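Local coordinates for NAD-dependent protein deacylase 2 (PDB 4TWJ) that removes acetyl and longer acyl groups from protein lysines at the expense of NAD, among them the N-terminal lysine of the chromatin protein Alba, at residues Asp125-His130 against Ser155-Pro160. Sequence-based numbering, arbitrary orientation.
With ZN (zinc ion), chain C.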
loop_
_atom_site.group_PDB
_atom_site.type_symbol
_atom_site.label_atom_id
_atom_site.label_comp_id
_atom_site.label_asym_id
_atom_site.label_seq_id
_atom_site.Cartn_x
_atom_site.Cartn_y
_atom_site.Cartn_z
ATOM N N ASP A 125 7.235 -10.765 -16.019
ATOM C CA ASP A 125 7.589 -10.812 -17.435
ATOM C C ASP A 125 9.091 -10.945 -17.608
ATOM O O ASP A 125 9.859 -10.308 -16.889
ATOM C CB ASP A 125 7.160 -9.526 -18.136
ATOM C CG ASP A 125 5.678 -9.280 -18.043
ATOM O OD1 ASP A 125 4.925 -9.835 -18.868
ATOM O OD2 ASP A 125 5.263 -8.520 -17.146
ATOM N N CYS A 126 9.511 -11.751 -18.578
ATOM C CA CYS A 126 10.906 -11.753 -18.999
ATOM C C CYS A 126 11.138 -10.577 -19.941
ATOM O O CYS A 126 10.475 -10.469 -20.975
ATOM C CB CYS A 126 11.253 -13.051 -19.706
ATOM S SG CYS A 126 12.908 -13.073 -20.417
ATOM N N LEU A 127 12.083 -9.707 -19.596
ATOM C CA LEU A 127 12.352 -8.512 -20.401
ATOM C C LEU A 127 13.003 -8.817 -21.751
ATOM O O LEU A 127 12.963 -7.979 -22.655
ATOM C CB LEU A 127 13.236 -7.528 -19.630
ATOM C CG LEU A 127 12.721 -7.037 -18.275
ATOM C CD1 LEU A 127 13.617 -5.917 -17.764
ATOM C CD2 LEU A 127 11.275 -6.571 -18.346
ATOM N N ASP A 128 13.602 -9.998 -21.890
ATOM C CA ASP A 128 14.282 -10.373 -23.130
ATOM C C ASP A 128 13.358 -11.019 -24.166
ATOM O O ASP A 128 13.333 -10.582 -25.317
ATOM C CB ASP A 128 15.477 -11.287 -22.836
ATOM C CG ASP A 128 16.669 -10.529 -22.271
ATOM O OD1 ASP A 128 17.276 -11.020 -21.303
ATOM O OD2 ASP A 128 17.000 -9.440 -22.796
ATOM N N CYS A 129 12.614 -12.053 -23.773
ATOM C CA CYS A 129 11.731 -12.765 -24.711
ATOM C C CYS A 129 10.234 -12.530 -24.462
ATOM O O CYS A 129 9.399 -13.053 -25.202
ATOM C CB CYS A 129 12.034 -14.264 -24.691
ATOM S SG CYS A 129 11.283 -15.166 -23.317
ATOM N N HIS A 130 9.907 -11.758 -23.423
ATOM C CA HIS A 130 8.531 -11.310 -23.137
ATOM C C HIS A 130 7.590 -12.426 -22.652
ATOM O O HIS A 130 6.367 -12.265 -22.645
ATOM C CB HIS A 130 7.946 -10.563 -24.346
ATOM C CG HIS A 130 8.913 -9.614 -24.986
ATOM N ND1 HIS A 130 9.239 -8.395 -24.431
ATOM C CD2 HIS A 130 9.640 -9.716 -26.126
ATOM C CE1 HIS A 130 10.119 -7.783 -25.205
ATOM N NE2 HIS A 130 10.379 -8.563 -26.239
ATOM N N SER A 155 17.007 -16.148 -19.393
ATOM C CA SER A 155 17.384 -14.798 -18.964
ATOM C C SER A 155 17.354 -14.612 -17.450
ATOM O O SER A 155 16.559 -15.237 -16.743
ATOM C CB SER A 155 16.471 -13.753 -19.612
ATOM O OG SER A 155 16.802 -12.439 -19.189
ATOM N N TYR A 156 18.233 -13.733 -16.972
ATOM C CA TYR A 156 18.226 -13.280 -15.585
ATOM C C TYR A 156 17.240 -12.122 -15.373
ATOM O O TYR A 156 17.091 -11.648 -14.248
ATOM C CB TYR A 156 19.632 -12.810 -15.177
ATOM C CG TYR A 156 20.591 -13.912 -14.777
ATOM C CD1 TYR A 156 20.905 -14.136 -13.438
ATOM C CD2 TYR A 156 21.201 -14.718 -15.734
ATOM C CE1 TYR A 156 21.786 -15.138 -13.062
ATOM C CE2 TYR A 156 22.084 -15.718 -15.367
ATOM C CZ TYR A 156 22.373 -15.924 -14.030
ATOM O OH TYR A 156 23.252 -16.918 -13.659
ATOM N N TYR A 157 16.575 -11.665 -16.434
ATOM C CA TYR A 157 15.732 -10.465 -16.364
ATOM C C TYR A 157 14.240 -10.782 -16.291
ATOM O O TYR A 157 13.461 -10.365 -17.153
ATOM C CB TYR A 157 16.026 -9.539 -17.548
ATOM C CG TYR A 157 17.380 -8.885 -17.461
ATOM C CD1 TYR A 157 18.522 -9.533 -17.923
ATOM C CD2 TYR A 157 17.522 -7.626 -16.897
ATOM C CE1 TYR A 157 19.768 -8.932 -17.838
ATOM C CE2 TYR A 157 18.758 -7.021 -16.805
ATOM C CZ TYR A 157 19.878 -7.674 -17.271
ATOM O OH TYR A 157 21.108 -7.058 -17.176
ATOM N N VAL A 158 13.850 -11.514 -15.251
ATOM C CA VAL A 158 12.438 -11.727 -14.943
ATOM C C VAL A 158 12.002 -10.612 -14.005
ATOM O O VAL A 158 12.425 -10.564 -12.846
ATOM C CB VAL A 158 12.182 -13.092 -14.278
ATOM C CG1 VAL A 158 10.703 -13.245 -13.923
ATOM C CG2 VAL A 158 12.641 -14.216 -15.193
ATOM N N LYS A 159 11.170 -9.711 -14.519
ATOM C CA LYS A 159 10.739 -8.536 -13.771
ATOM C C LYS A 159 9.293 -8.708 -13.307
ATOM O O LYS A 159 8.414 -8.955 -14.130
ATOM C CB LYS A 159 10.849 -7.283 -14.640
ATOM C CG LYS A 159 10.611 -5.982 -13.885
ATOM C CD LYS A 159 10.437 -4.808 -14.827
ATOM C CE LYS A 159 10.163 -3.529 -14.053
ATOM N NZ LYS A 159 8.767 -3.467 -13.537
ATOM N N PRO A 160 9.038 -8.568 -11.994
ATOM C CA PRO A 160 7.648 -8.617 -11.557
ATOM C C PRO A 160 6.904 -7.374 -12.021
ATOM O O PRO A 160 7.530 -6.336 -12.252
ATOM C CB PRO A 160 7.760 -8.648 -10.033
ATOM C CG PRO A 160 9.033 -7.941 -9.735
ATOM C CD PRO A 160 9.950 -8.186 -10.899
HETATM ZN ZN ZN C . 12.832 -15.079 -21.592
HETATM O O HOH W 1 7.016 -6.998 -15.723
#
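The Y157 ring meets D128 OD1 and L127 CD1 obliquely, OD1 lying 3.9 Å from Y157 CD1, while S155 OG sits in the ring plane at its edge. The D128 carboxylate takes the S155 hydroxyl on the anti side of OD1, 21° out of its plane, with OG to OD1 at 2.6 Å. That hydroxyl works twice: its oxygen, anti to the S155 backbone N (chi1 179°), which places it between D128 OD1 and Y157 N, accepts from the latter at 2.9 Å, closing an ST turn. An alanine in place of S155 would probably leave D128 OD1 and Y157 N without this partner and the turn less firmly set. S155 CB rests 3.7 Å from C126 SG, a zinc ligand. C126 and C129 form one CxxC half of the sirtuin zinc-binding module, C150 and C153 the other; antiparallel strands 123-126 and 158-162 belong to the same module. D125 and K159 make a hydrogen-bonded pair, K159 N reaching D125 O at 2.8 Å; L127 N donates to Y157 O nearly straight, at 172°. L127 CD2 touches K159 CB at 3.8 Å, whereas K159 NZ hydrogen-bonds to V162 O and salt-bridges E167. A water bridges D125 OD2, itself salt-bridged to R161, and K159 O.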